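Local coordinates for protein exodeoxyribonuclease III (Archaeoglobus fulgidus, PDB 2VOA) that probably cleaves DNA at abasic sites and trims double-stranded DNA from the 3' end, as a metal-dependent AP endonuclease of the ExoIII family, at residues Thr199-Arg204 and Lys238-Glu243; Ser14-Val19 and Lys42-Asp47. The protein carries 1 engineered substitution. All blocks are in the same frame, centred on the assembly; numbering follows the deposited sequence.

Contact 1: residues Thr199-Arg204 and Lys238-Glu243; sequences TFYDYR and KPRLAE. With nucleotides of chain C; nucleotides of chain D.
Arg240 NH2 donates to Tyr201 O at 2.8 Å, the single hydrogen bond between loop 199-204 and the helical turn 238-241, nearly straight (170° at the hydrogen). The oxygen lies in the guanidinium plane, the nitrogen above the carbonyl plane. Arg240 gets there with CG anti to the backbone N (chi1 -173°) and a bend at chi2; since NE also donates to Asp247 O, two backbone oxygens limit the rotation of the guanidinium. Tyr203 CD2 lies 4.0 Å from Arg240 NH2, the ring and guanidinium planes being 62° apart. Over one face of that ring sits the sugar of DC2 of chain C, its C5' 3.5 Å above the ring plane, while Tyr203 OH bonds to Pro245 O and Asn10 ND2. Replacing Tyr203 by an alanine would probably open a gap beneath this sugar and leave Pro245 O without that partner. Asp202 OD1 takes both Arg204 N (2.7 Å), forming an Asx turn, and Arg204 NE. With Arg204 NH2 on Asp202 OD2, this side-on salt bridge holds the guanidinium face-on to the DG1 (chain C)-DC10 (chain D) base pair. Such a loop beside Asp247, a predicted metal ligand, fits the active-site rim of a DNase I-like AP endonuclease.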
ATOM      1  N   THR A 199     -10.126 -11.268 -19.255  1.00 29.30           N
ATOM      2  CA  THR A 199     -10.170 -11.442 -17.808  1.00 30.14           C
ATOM      3  C   THR A 199      -8.841 -11.009 -17.155  1.00 30.30           C
ATOM      4  O   THR A 199      -8.659 -11.167 -15.953  1.00 30.15           O
ATOM      5  CB  THR A 199     -10.502 -12.909 -17.419  1.00 30.31           C
ATOM      6  OG1 THR A 199      -9.602 -13.815 -18.081  1.00 30.27           O
ATOM      7  CG2 THR A 199     -11.964 -13.246 -17.772  1.00 32.63           C
ATOM      8  N   PHE A 200      -7.909 -10.529 -17.984  1.00 28.78           N
ATOM      9  CA  PHE A 200      -6.575 -10.134 -17.533  1.00 28.62           C
ATOM     10  C   PHE A 200      -6.029  -8.985 -18.368  1.00 28.82           C
ATOM     11  O   PHE A 200      -6.066  -9.025 -19.596  1.00 28.06           O
ATOM     12  CB  PHE A 200      -5.615 -11.317 -17.604  1.00 29.54           C
ATOM     13  CG  PHE A 200      -4.175 -10.935 -17.394  1.00 28.66           C
ATOM     14  CD1 PHE A 200      -3.722 -10.572 -16.131  1.00 31.75           C
ATOM     15  CD2 PHE A 200      -3.284 -10.934 -18.459  1.00 32.69           C
ATOM     16  CE1 PHE A 200      -2.364 -10.210 -15.924  1.00 30.93           C
ATOM     17  CE2 PHE A 200      -1.930 -10.584 -18.266  1.00 33.92           C
ATOM     18  CZ  PHE A 200      -1.482 -10.214 -16.975  1.00 31.02           C
ATOM     19  N   TYR A 201      -5.511  -7.960 -17.689  1.00 28.26           N
ATOM     20  CA  TYR A 201      -4.784  -6.874 -18.339  1.00 28.71           C
ATOM     21  C   TYR A 201      -3.514  -6.686 -17.524  1.00 28.75           C
ATOM     22  O   TYR A 201      -3.587  -6.459 -16.309  1.00 28.68           O
ATOM     23  CB  TYR A 201      -5.584  -5.567 -18.324  1.00 29.54           C
ATOM     24  CG  TYR A 201      -6.843  -5.609 -19.150  1.00 29.89           C
ATOM     25  CD1 TYR A 201      -8.052  -5.979 -18.573  1.00 31.27           C
ATOM     26  CD2 TYR A 201      -6.835  -5.232 -20.501  1.00 31.39           C
ATOM     27  CE1 TYR A 201      -9.232  -6.004 -19.318  1.00 31.78           C
ATOM     28  CE2 TYR A 201      -8.004  -5.256 -21.248  1.00 31.77           C
ATOM     29  CZ  TYR A 201      -9.188  -5.642 -20.654  1.00 31.20           C
ATOM     30  OH  TYR A 201     -10.357  -5.648 -21.383  1.00 31.16           O
ATOM     31  N   ASP A 202      -2.362  -6.800 -18.177  1.00 28.91           N
ATOM     32  CA  ASP A 202      -1.067  -6.713 -17.493  1.00 29.57           C
ATOM     33  C   ASP A 202      -0.879  -5.331 -16.891  1.00 29.41           C
ATOM     34  O   ASP A 202      -1.081  -4.339 -17.581  1.00 28.79           O
ATOM     35  CB  ASP A 202       0.056  -7.050 -18.485  1.00 29.96           C
ATOM     36  CG  ASP A 202       1.394  -7.261 -17.821  1.00 33.70           C
ATOM     37  OD1 ASP A 202       1.818  -6.406 -17.030  1.00 33.74           O
ATOM     38  OD2 ASP A 202       2.068  -8.273 -18.147  1.00 37.26           O
ATOM     39  N   TYR A 203      -0.498  -5.262 -15.613  1.00 29.03           N
ATOM     40  CA  TYR A 203      -0.274  -3.974 -14.947  1.00 29.44           C
ATOM     41  C   TYR A 203       0.737  -3.093 -15.702  1.00 29.48           C
ATOM     42  O   TYR A 203       0.683  -1.850 -15.656  1.00 29.69           O
ATOM     43  CB  TYR A 203       0.318  -4.192 -13.567  1.00 28.56           C
ATOM     44  CG  TYR A 203      -0.577  -4.747 -12.476  1.00 27.37           C
ATOM     45  CD1 TYR A 203      -0.139  -5.819 -11.691  1.00 26.71           C
ATOM     46  CD2 TYR A 203      -1.811  -4.169 -12.176  1.00 27.36           C
ATOM     47  CE1 TYR A 203      -0.909  -6.308 -10.633  1.00 26.35           C
ATOM     48  CE2 TYR A 203      -2.606  -4.665 -11.119  1.00 26.38           C
ATOM     49  CZ  TYR A 203      -2.138  -5.715 -10.346  1.00 27.89           C
ATOM     50  OH  TYR A 203      -2.888  -6.194  -9.296  1.00 27.11           O
ATOM     51  N   ARG A 204       1.680  -3.756 -16.365  1.00 30.43           N
ATOM     52  CA  ARG A 204       2.824  -3.088 -16.970  1.00 30.84           C
ATOM     53  C   ARG A 204       2.495  -2.405 -18.292  1.00 30.91           C
ATOM     54  O   ARG A 204       3.267  -1.590 -18.789  1.00 30.67           O
ATOM     55  CB  ARG A 204       3.939  -4.100 -17.199  1.00 31.13           C
ATOM     56  CG  ARG A 204       4.651  -4.518 -15.945  1.00 32.04           C
ATOM     57  CD  ARG A 204       5.518  -5.738 -16.187  1.00 32.66           C
ATOM     58  NE  ARG A 204       4.730  -6.939 -16.423  1.00 32.49           N
ATOM     59  CZ  ARG A 204       5.245  -8.159 -16.522  1.00 34.93           C
ATOM     60  NH1 ARG A 204       6.567  -8.341 -16.396  1.00 35.53           N
ATOM     61  NH2 ARG A 204       4.449  -9.191 -16.742  1.00 35.92           N
ATOM     62  N   LYS A 238     -15.687  -3.785 -13.488  1.00 31.14           N
ATOM     63  CA  LYS A 238     -15.735  -2.783 -12.408  1.00 32.12           C
ATOM     64  C   LYS A 238     -14.596  -2.900 -11.360  1.00 31.26           C
ATOM     65  O   LYS A 238     -13.915  -1.894 -11.091  1.00 31.79           O
ATOM     66  CB  LYS A 238     -17.121  -2.732 -11.748  1.00 32.53           C
ATOM     67  CG  LYS A 238     -18.202  -2.210 -12.670  1.00 36.47           C
ATOM     68  CD  LYS A 238     -19.541  -2.116 -11.954  1.00 42.17           C
ATOM     69  CE  LYS A 238     -20.662  -1.835 -12.953  1.00 46.05           C
ATOM     70  NZ  LYS A 238     -21.894  -2.622 -12.606  1.00 48.22           N
ATOM     71  N   PRO A 239     -14.383  -4.103 -10.784  1.00 31.67           N
ATOM     72  CA  PRO A 239     -13.253  -4.249  -9.841  1.00 31.63           C
ATOM     73  C   PRO A 239     -11.873  -3.969 -10.467  1.00 31.47           C
ATOM     74  O   PRO A 239     -10.950  -3.566  -9.745  1.00 32.38           O
ATOM     75  CB  PRO A 239     -13.342  -5.705  -9.357  1.00 32.06           C
ATOM     76  CG  PRO A 239     -14.426  -6.377 -10.141  1.00 32.10           C
ATOM     77  CD  PRO A 239     -15.159  -5.350 -10.959  1.00 30.20           C
ATOM     78  N   ARG A 240     -11.748  -4.161 -11.786  1.00 30.15           N
ATOM     79  CA  ARG A 240     -10.486  -3.878 -12.502  1.00 30.68           C
ATOM     80  C   ARG A 240     -10.174  -2.372 -12.650  1.00 30.19           C
ATOM     81  O   ARG A 240      -9.027  -1.969 -12.858  1.00 29.89           O
ATOM     82  CB  ARG A 240     -10.476  -4.587 -13.866  1.00 30.67           C
ATOM     83  CG  ARG A 240      -9.133  -4.499 -14.626  1.00 30.83           C
ATOM     84  CD  ARG A 240      -8.015  -5.213 -13.866  1.00 30.83           C
ATOM     85  NE  ARG A 240      -6.683  -5.176 -14.505  1.00 28.58           N
ATOM     86  CZ  ARG A 240      -5.838  -4.142 -14.421  1.00 28.98           C
ATOM     87  NH1 ARG A 240      -6.204  -3.018 -13.810  1.00 29.12           N
ATOM     88  NH2 ARG A 240      -4.648  -4.193 -15.002  1.00 31.60           N
ATOM     89  N   LEU A 241     -11.223  -1.562 -12.563  1.00 30.28           N
ATOM     90  CA  LEU A 241     -11.120  -0.105 -12.632  1.00 30.53           C
ATOM     91  C   LEU A 241     -11.039   0.547 -11.254  1.00 31.08           C
ATOM     92  O   LEU A 241     -10.775   1.764 -11.140  1.00 31.37           O
ATOM     93  CB  LEU A 241     -12.330   0.451 -13.388  1.00 30.94           C
ATOM     94  CG  LEU A 241     -12.612  -0.077 -14.799  1.00 31.93           C
ATOM     95  CD1 LEU A 241     -14.006   0.344 -15.244  1.00 33.30           C
ATOM     96  CD2 LEU A 241     -11.593   0.465 -15.779  1.00 34.19           C
ATOM     97  N   ALA A 242     -11.281  -0.236 -10.205  1.00 31.25           N
ATOM     98  CA  ALA A 242     -11.257   0.307  -8.849  1.00 31.47           C
ATOM     99  C   ALA A 242      -9.824   0.594  -8.397  1.00 31.48           C
ATOM    100  O   ALA A 242      -8.857   0.197  -9.077  1.00 31.22           O
ATOM    101  CB  ALA A 242     -11.953  -0.647  -7.890  1.00 31.72           C
ATOM    102  N   GLU A 243      -9.684   1.271  -7.254  1.00 31.45           N
ATOM    103  CA  GLU A 243      -8.356   1.587  -6.711  1.00 31.47           C
ATOM    104  C   GLU A 243      -7.660   0.318  -6.227  1.00 30.75           C
ATOM    105  O   GLU A 243      -8.307  -0.566  -5.661  1.00 30.68           O
ATOM    106  CB  GLU A 243      -8.443   2.646  -5.602  1.00 32.31           C
ATOM    107  CG  GLU A 243      -8.462   4.055  -6.160  1.00 35.67           C
ATOM    108  CD  GLU A 243      -7.152   4.406  -6.860  1.00 41.34           C
ATOM    109  OE1 GLU A 243      -7.118   4.377  -8.117  1.00 42.54           O
ATOM    110  OE2 GLU A 243      -6.153   4.683  -6.148  1.00 43.85           O
TER
ATOM    111  O5'  DG C   1       4.666  -0.280 -15.319  1.00 38.38           O
ATOM    112  C5'  DG C   1       4.422   0.071 -13.968  1.00 31.67           C
ATOM    113  C4'  DG C   1       3.204  -0.676 -13.447  1.00 30.99           C
ATOM    114  O4'  DG C   1       3.342  -2.126 -13.536  1.00 27.81           O
ATOM    115  C3'  DG C   1       2.905  -0.424 -11.979  1.00 30.64           C
ATOM    116  O3'  DG C   1       1.513  -0.582 -11.774  1.00 31.74           O
ATOM    117  C2'  DG C   1       3.683  -1.516 -11.251  1.00 28.93           C
ATOM    118  C1'  DG C   1       3.560  -2.670 -12.246  1.00 28.08           C
ATOM    119  N9   DG C   1       4.754  -3.484 -12.360  1.00 28.13           N
ATOM    120  C8   DG C   1       6.068  -3.057 -12.415  1.00 28.76           C
ATOM    121  N7   DG C   1       6.912  -4.036 -12.559  1.00 27.89           N
ATOM    122  C5   DG C   1       6.116  -5.163 -12.623  1.00 27.46           C
ATOM    123  C6   DG C   1       6.491  -6.508 -12.760  1.00 28.07           C
ATOM    124  O6   DG C   1       7.650  -6.939 -12.875  1.00 28.06           O
ATOM    125  N1   DG C   1       5.378  -7.357 -12.792  1.00 28.50           N
ATOM    126  C2   DG C   1       4.060  -6.944 -12.669  1.00 28.37           C
ATOM    127  N2   DG C   1       3.112  -7.903 -12.705  1.00 27.61           N
ATOM    128  N3   DG C   1       3.707  -5.668 -12.530  1.00 26.55           N
ATOM    129  C4   DG C   1       4.784  -4.845 -12.510  1.00 28.58           C
ATOM    130  P    DC C   2       0.781  -0.126 -10.441  1.00 31.81           P
ATOM    131  OP1  DC C   2      -0.628   0.064 -10.834  1.00 33.87           O
ATOM    132  OP2  DC C   2       1.538   0.988  -9.805  1.00 29.49           O
ATOM    133  O5'  DC C   2       0.906  -1.334  -9.427  1.00 29.13           O
ATOM    134  C5'  DC C   2       0.182  -2.523  -9.747  1.00 26.57           C
ATOM    135  C4'  DC C   2       0.665  -3.674  -8.910  1.00 27.83           C
ATOM    136  O4'  DC C   2       1.913  -4.129  -9.484  1.00 28.64           O
ATOM    137  C3'  DC C   2       0.922  -3.365  -7.433  1.00 27.39           C
ATOM    138  O3'  DC C   2       0.295  -4.352  -6.666  1.00 30.01           O
ATOM    139  C2'  DC C   2       2.432  -3.538  -7.292  1.00 29.28           C
ATOM    140  C1'  DC C   2       2.688  -4.563  -8.397  1.00 27.71           C
ATOM    141  N1   DC C   2       4.151  -4.714  -8.789  1.00 27.53           N
ATOM    142  C2   DC C   2       4.614  -5.984  -9.161  1.00 27.64           C
ATOM    143  O2   DC C   2       3.826  -6.934  -9.203  1.00 27.20           O
ATOM    144  N3   DC C   2       5.930  -6.127  -9.478  1.00 27.45           N
ATOM    145  C4   DC C   2       6.752  -5.080  -9.414  1.00 27.91           C
ATOM    146  N4   DC C   2       8.029  -5.298  -9.741  1.00 27.71           N
ATOM    147  C5   DC C   2       6.313  -3.780  -9.041  1.00 27.40           C
ATOM    148  C6   DC C   2       5.015  -3.644  -8.726  1.00 28.29           C
TER
ATOM    149  P    DC D  10       5.709 -17.710 -11.573  1.00 32.95           P
ATOM    150  OP1  DC D  10       4.815 -18.783 -11.052  1.00 31.51           O
ATOM    151  OP2  DC D  10       6.769 -18.016 -12.578  1.00 29.72           O
ATOM    152  O5'  DC D  10       4.778 -16.593 -12.194  1.00 30.26           O
ATOM    153  C5'  DC D  10       3.631 -16.152 -11.492  1.00 30.51           C
ATOM    154  C4'  DC D  10       3.048 -15.009 -12.286  1.00 30.29           C
ATOM    155  O4'  DC D  10       3.939 -13.871 -12.225  1.00 30.21           O
ATOM    156  C3'  DC D  10       2.887 -15.293 -13.773  1.00 29.60           C
ATOM    157  O3'  DC D  10       1.554 -15.041 -14.130  1.00 31.06           O
ATOM    158  C2'  DC D  10       3.834 -14.333 -14.498  1.00 29.41           C
ATOM    159  C1'  DC D  10       3.915 -13.206 -13.472  1.00 29.16           C
ATOM    160  N1   DC D  10       5.105 -12.300 -13.531  1.00 28.23           N
ATOM    161  C2   DC D  10       4.875 -10.924 -13.347  1.00 29.40           C
ATOM    162  O2   DC D  10       3.720 -10.506 -13.169  1.00 27.63           O
ATOM    163  N3   DC D  10       5.934 -10.074 -13.372  1.00 29.02           N
ATOM    164  C4   DC D  10       7.165 -10.543 -13.564  1.00 29.74           C
ATOM    165  N4   DC D  10       8.153  -9.641 -13.585  1.00 27.85           N
ATOM    166  C5   DC D  10       7.428 -11.945 -13.756  1.00 28.84           C
ATOM    167  C6   DC D  10       6.376 -12.783 -13.724  1.00 29.09           C
TER

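Contact 2: residues Ser14-Val19 and Lys42-Asp47; sequences SRLHIV and KFPEAD. With nucleotides of chain C.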
ATOM      1  N   SER A  14      -3.991  -8.429   0.204  1.00 30.15           N
ATOM      2  CA  SER A  14      -3.909  -7.121  -0.462  1.00 30.62           C
ATOM      3  C   SER A  14      -5.133  -6.801  -1.338  1.00 30.18           C
ATOM      4  O   SER A  14      -5.133  -5.782  -2.025  1.00 30.82           O
ATOM      5  CB  SER A  14      -2.637  -7.029  -1.303  1.00 30.48           C
ATOM      6  OG  SER A  14      -1.506  -6.886  -0.462  1.00 33.84           O
ATOM      7  N   ARG A  15      -6.174  -7.640  -1.288  1.00 29.24           N
ATOM      8  CA  ARG A  15      -7.349  -7.476  -2.166  1.00 28.75           C
ATOM      9  C   ARG A  15      -8.713  -7.587  -1.467  1.00 28.61           C
ATOM     10  O   ARG A  15      -9.760  -7.607  -2.138  1.00 28.49           O
ATOM     11  CB  ARG A  15      -7.280  -8.457  -3.354  1.00 29.39           C
ATOM     12  CG  ARG A  15      -7.793  -7.886  -4.707  1.00 28.80           C
ATOM     13  CD  ARG A  15      -6.903  -6.723  -5.196  1.00 29.34           C
ATOM     14  NE  ARG A  15      -5.526  -7.188  -5.398  1.00 29.34           N
ATOM     15  CZ  ARG A  15      -4.460  -6.409  -5.514  1.00 29.40           C
ATOM     16  NH1 ARG A  15      -4.579  -5.090  -5.458  1.00 29.38           N
ATOM     17  NH2 ARG A  15      -3.258  -6.967  -5.685  1.00 29.34           N
ATOM     18  N   LEU A  16      -8.709  -7.652  -0.134  1.00 28.68           N
ATOM     19  CA  LEU A  16      -9.978  -7.722   0.614  1.00 29.22           C
ATOM     20  C   LEU A  16     -10.864  -6.505   0.352  1.00 29.06           C
ATOM     21  O   LEU A  16     -12.100  -6.611   0.355  1.00 28.77           O
ATOM     22  CB  LEU A  16      -9.729  -7.892   2.119  1.00 29.02           C
ATOM     23  CG  LEU A  16      -9.118  -9.230   2.564  1.00 29.13           C
ATOM     24  CD1 LEU A  16      -8.727  -9.172   4.033  1.00 29.73           C
ATOM     25  CD2 LEU A  16     -10.066 -10.423   2.298  1.00 31.55           C
ATOM     26  N   HIS A  17     -10.240  -5.357   0.105  1.00 27.89           N
ATOM     27  CA  HIS A  17     -10.994  -4.135  -0.166  1.00 29.03           C
ATOM     28  C   HIS A  17     -11.781  -4.239  -1.478  1.00 28.88           C
ATOM     29  O   HIS A  17     -12.679  -3.419  -1.714  1.00 29.84           O
ATOM     30  CB  HIS A  17     -10.064  -2.920  -0.207  1.00 28.51           C
ATOM     31  CG  HIS A  17      -9.144  -2.917  -1.387  1.00 29.11           C
ATOM     32  ND1 HIS A  17      -8.019  -3.713  -1.458  1.00 29.08           N
ATOM     33  CD2 HIS A  17      -9.202  -2.240  -2.558  1.00 29.02           C
ATOM     34  CE1 HIS A  17      -7.412  -3.509  -2.616  1.00 29.24           C
ATOM     35  NE2 HIS A  17      -8.108  -2.614  -3.298  1.00 27.41           N
ATOM     36  N   ILE A  18     -11.421  -5.215  -2.323  1.00 28.66           N
ATOM     37  CA  ILE A  18     -12.148  -5.515  -3.554  1.00 28.67           C
ATOM     38  C   ILE A  18     -13.091  -6.690  -3.312  1.00 28.90           C
ATOM     39  O   ILE A  18     -14.277  -6.595  -3.582  1.00 29.29           O
ATOM     40  CB  ILE A  18     -11.196  -5.919  -4.750  1.00 28.94           C
ATOM     41  CG1 ILE A  18     -10.225  -4.784  -5.105  1.00 30.39           C
ATOM     42  CG2 ILE A  18     -12.012  -6.321  -5.973  1.00 29.57           C
ATOM     43  CD1 ILE A  18     -10.902  -3.497  -5.554  1.00 28.71           C
ATOM     44  N   VAL A  19     -12.544  -7.797  -2.810  1.00 28.21           N
ATOM     45  CA  VAL A  19     -13.268  -9.087  -2.803  1.00 28.16           C
ATOM     46  C   VAL A  19     -14.495  -9.006  -1.891  1.00 28.43           C
ATOM     47  O   VAL A  19     -15.593  -9.418  -2.264  1.00 28.65           O
ATOM     48  CB  VAL A  19     -12.345 -10.238  -2.353  1.00 27.96           C
ATOM     49  CG1 VAL A  19     -13.144 -11.537  -2.111  1.00 28.62           C
ATOM     50  CG2 VAL A  19     -11.231 -10.449  -3.377  1.00 29.01           C
ATOM     51  N   LYS A  42      -2.449 -17.907   7.963  1.00 30.54           N
ATOM     52  CA  LYS A  42      -2.613 -16.453   7.820  1.00 31.06           C
ATOM     53  C   LYS A  42      -3.739 -16.083   6.833  1.00 31.09           C
ATOM     54  O   LYS A  42      -3.950 -14.903   6.513  1.00 31.57           O
ATOM     55  CB  LYS A  42      -1.302 -15.797   7.383  1.00 30.95           C
ATOM     56  CG  LYS A  42      -0.164 -15.905   8.380  1.00 31.35           C
ATOM     57  CD  LYS A  42       1.010 -15.042   7.965  1.00 33.15           C
ATOM     58  CE  LYS A  42       2.132 -15.128   8.999  1.00 34.36           C
ATOM     59  NZ  LYS A  42       3.231 -14.141   8.766  1.00 37.13           N
ATOM     60  N   PHE A  43      -4.475 -17.074   6.355  1.00 30.62           N
ATOM     61  CA  PHE A  43      -5.581 -16.748   5.445  1.00 30.30           C
ATOM     62  C   PHE A  43      -6.621 -15.923   6.225  1.00 30.54           C
ATOM     63  O   PHE A  43      -6.978 -16.286   7.344  1.00 30.30           O
ATOM     64  CB  PHE A  43      -6.214 -17.989   4.822  1.00 30.57           C
ATOM     65  CG  PHE A  43      -7.214 -17.671   3.741  1.00 29.87           C
ATOM     66  CD1 PHE A  43      -6.840 -17.706   2.384  1.00 30.99           C
ATOM     67  CD2 PHE A  43      -8.511 -17.300   4.072  1.00 31.92           C
ATOM     68  CE1 PHE A  43      -7.752 -17.400   1.401  1.00 31.83           C
ATOM     69  CE2 PHE A  43      -9.427 -16.987   3.094  1.00 31.37           C
ATOM     70  CZ  PHE A  43      -9.048 -17.029   1.760  1.00 32.39           C
ATOM     71  N   PRO A  44      -7.080 -14.794   5.648  1.00 30.67           N
ATOM     72  CA  PRO A  44      -8.057 -13.927   6.343  1.00 30.84           C
ATOM     73  C   PRO A  44      -9.515 -14.483   6.327  1.00 31.05           C
ATOM     74  O   PRO A  44     -10.415 -13.885   5.717  1.00 30.43           O
ATOM     75  CB  PRO A  44      -7.951 -12.611   5.561  1.00 30.25           C
ATOM     76  CG  PRO A  44      -7.647 -13.070   4.115  1.00 28.80           C
ATOM     77  CD  PRO A  44      -6.704 -14.258   4.314  1.00 30.88           C
ATOM     78  N   GLU A  45      -9.756 -15.600   7.016  1.00 31.37           N
ATOM     79  CA  GLU A  45     -11.078 -16.233   6.942  1.00 31.87           C
ATOM     80  C   GLU A  45     -12.204 -15.451   7.611  1.00 31.01           C
ATOM     81  O   GLU A  45     -13.353 -15.508   7.157  1.00 30.91           O
ATOM     82  CB  GLU A  45     -11.078 -17.710   7.375  1.00 32.73           C
ATOM     83  CG  GLU A  45     -10.408 -18.044   8.658  1.00 36.24           C
ATOM     84  CD  GLU A  45     -11.005 -19.300   9.288  1.00 39.83           C
ATOM     85  OE1 GLU A  45     -11.074 -19.340  10.526  1.00 43.72           O
ATOM     86  OE2 GLU A  45     -11.437 -20.222   8.549  1.00 39.95           O
ATOM     87  N   ALA A  46     -11.864 -14.712   8.669  1.00 30.03           N
ATOM     88  CA  ALA A  46     -12.841 -13.936   9.437  1.00 29.87           C
ATOM     89  C   ALA A  46     -13.538 -12.902   8.555  1.00 30.00           C
ATOM     90  O   ALA A  46     -14.738 -12.675   8.697  1.00 29.11           O
ATOM     91  CB  ALA A  46     -12.169 -13.272  10.629  1.00 30.21           C
ATOM     92  N   ASP A  47     -12.792 -12.320   7.610  1.00 30.12           N
ATOM     93  CA  ASP A  47     -13.331 -11.296   6.709  1.00 30.09           C
ATOM     94  C   ASP A  47     -14.472 -11.862   5.856  1.00 29.27           C
ATOM     95  O   ASP A  47     -15.400 -11.138   5.490  1.00 29.49           O
ATOM     96  CB  ASP A  47     -12.232 -10.741   5.792  1.00 30.84           C
ATOM     97  CG  ASP A  47     -11.166  -9.991   6.544  1.00 33.35           C
ATOM     98  OD1 ASP A  47     -11.139  -8.745   6.429  1.00 37.87           O
ATOM     99  OD2 ASP A  47     -10.361 -10.633   7.258  1.00 36.74           O
TER
ATOM    100  P    DG C   3      -0.676  -4.063  -5.455  1.00 28.92           P
ATOM    101  OP1  DG C   3      -2.002  -3.732  -6.028  1.00 30.83           O
ATOM    102  OP2  DG C   3      -0.008  -3.130  -4.498  1.00 29.16           O
ATOM    103  O5'  DG C   3      -0.735  -5.478  -4.732  1.00 29.68           O
ATOM    104  C5'  DG C   3       0.314  -6.009  -3.949  1.00 30.61           C
ATOM    105  C4'  DG C   3       0.512  -7.438  -4.398  1.00 32.14           C
ATOM    106  O4'  DG C   3       1.070  -7.462  -5.739  1.00 31.23           O
ATOM    107  C3'  DG C   3       1.475  -8.238  -3.542  1.00 30.64           C
ATOM    108  O3'  DG C   3       0.791  -8.795  -2.454  1.00 30.97           O
ATOM    109  C2'  DG C   3       1.918  -9.307  -4.541  1.00 31.44           C
ATOM    110  C1'  DG C   3       2.118  -8.427  -5.758  1.00 30.59           C
ATOM    111  N9   DG C   3       3.425  -7.756  -5.872  1.00 31.49           N
ATOM    112  C8   DG C   3       3.681  -6.406  -5.777  1.00 31.09           C
ATOM    113  N7   DG C   3       4.936  -6.085  -5.927  1.00 31.45           N
ATOM    114  C5   DG C   3       5.576  -7.301  -6.138  1.00 30.07           C
ATOM    115  C6   DG C   3       6.954  -7.581  -6.367  1.00 30.39           C
ATOM    116  O6   DG C   3       7.892  -6.773  -6.438  1.00 30.59           O
ATOM    117  N1   DG C   3       7.189  -8.951  -6.526  1.00 30.74           N
ATOM    118  C2   DG C   3       6.203  -9.917  -6.481  1.00 30.64           C
ATOM    119  N2   DG C   3       6.600 -11.184  -6.651  1.00 30.71           N
ATOM    120  N3   DG C   3       4.902  -9.662  -6.261  1.00 30.47           N
ATOM    121  C4   DG C   3       4.658  -8.338  -6.109  1.00 30.40           C
ATOM    122  P    DG C   4       1.294  -8.595  -0.943  1.00 29.18           P
ATOM    123  OP1  DG C   4       0.157  -8.948  -0.068  1.00 26.98           O
ATOM    124  OP2  DG C   4       1.944  -7.262  -0.820  1.00 30.64           O
ATOM    125  O5'  DG C   4       2.427  -9.705  -0.760  1.00 29.83           O
ATOM    126  C5'  DG C   4       2.119 -11.088  -0.993  1.00 30.73           C
ATOM    127  C4'  DG C   4       3.355 -11.864  -1.415  1.00 28.99           C
ATOM    128  O4'  DG C   4       3.855 -11.334  -2.655  1.00 28.63           O
ATOM    129  C3'  DG C   4       4.546 -11.784  -0.460  1.00 27.26           C
ATOM    130  O3'  DG C   4       4.381 -12.736   0.563  1.00 27.67           O
ATOM    131  C2'  DG C   4       5.690 -12.169  -1.406  1.00 27.29           C
ATOM    132  C1'  DG C   4       5.277 -11.415  -2.673  1.00 28.59           C
ATOM    133  N9   DG C   4       5.872 -10.072  -2.785  1.00 27.43           N
ATOM    134  C8   DG C   4       5.249  -8.846  -2.650  1.00 27.84           C
ATOM    135  N7   DG C   4       6.048  -7.825  -2.824  1.00 27.94           N
ATOM    136  C5   DG C   4       7.309  -8.397  -3.082  1.00 28.01           C
ATOM    137  C6   DG C   4       8.588  -7.809  -3.343  1.00 29.14           C
ATOM    138  O6   DG C   4       8.886  -6.600  -3.393  1.00 29.84           O
ATOM    139  N1   DG C   4       9.601  -8.759  -3.539  1.00 28.69           N
ATOM    140  C2   DG C   4       9.392 -10.129  -3.510  1.00 28.68           C
ATOM    141  N2   DG C   4      10.464 -10.920  -3.726  1.00 27.56           N
ATOM    142  N3   DG C   4       8.203 -10.686  -3.267  1.00 28.42           N
ATOM    143  C4   DG C   4       7.203  -9.776  -3.073  1.00 28.22           C
TER
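Leu16 meets Asp47 at about a right angle and Pro44 obliquely, a small surface contact in this DNase I-like fold between the first turn of helix 16-26 and the start of helix 45-49 with the proline just before it. With CG anti to the carbonyl carbon (chi1 -68°), the leucine puts both methyl groups against the other segment. CD1 does most of the touching: it makes an apolar contact 3.8 Å from Pro44 CB and also abuts the carboxylate, 3.4 Å from Asp47 OD1. CD2 also reaches the proline ring, 4.0 Å from Pro44 CG. Pro44 centres an inverse gamma turn, closed by Glu45 N donating to Phe43 O, which delivers the proline ring ahead of helix 45-49. The carboxylate has its polar partner elsewhere, in a salt bridge from Asp47 OD1 to Arg50, so the methyl meets an ion-paired group by van der Waals contact alone. Arg15, its chain bent at chi2 and chi3, turns the edge of its guanidinium to the phosphate of DG3 of chain C, with NH1 3.0 Å from OP1 and NH2 bonded to O5'. One phosphate further along the strand, Ser14 OG donates to OP1 of DG4 of chain C at 2.7 Å.

How the contacts relate
From the N terminus, contact 2 comes first: 14-19 meets 42-47 and closes a loop of 22 residues containing the rest of helix 16-26 and strand 30-34. Contact 1 opens much later, closing a 33-residue loop that holds strands 218-222 and 230-235, members of the two different six-stranded sheets. The loops follow in series, neither nesting nor crossing. The centres of contact 1 and contact 2 are about 18 Å apart, yet their segments touch. His17 NE2 is 3.1 Å from Glu243 O, a probable hydrogen bond, and Ile18 packs against Pro239 and Ala242, joining helix 16-26 to the turn 238-243. Together they follow chain C of the DNA across four successive nucleotides.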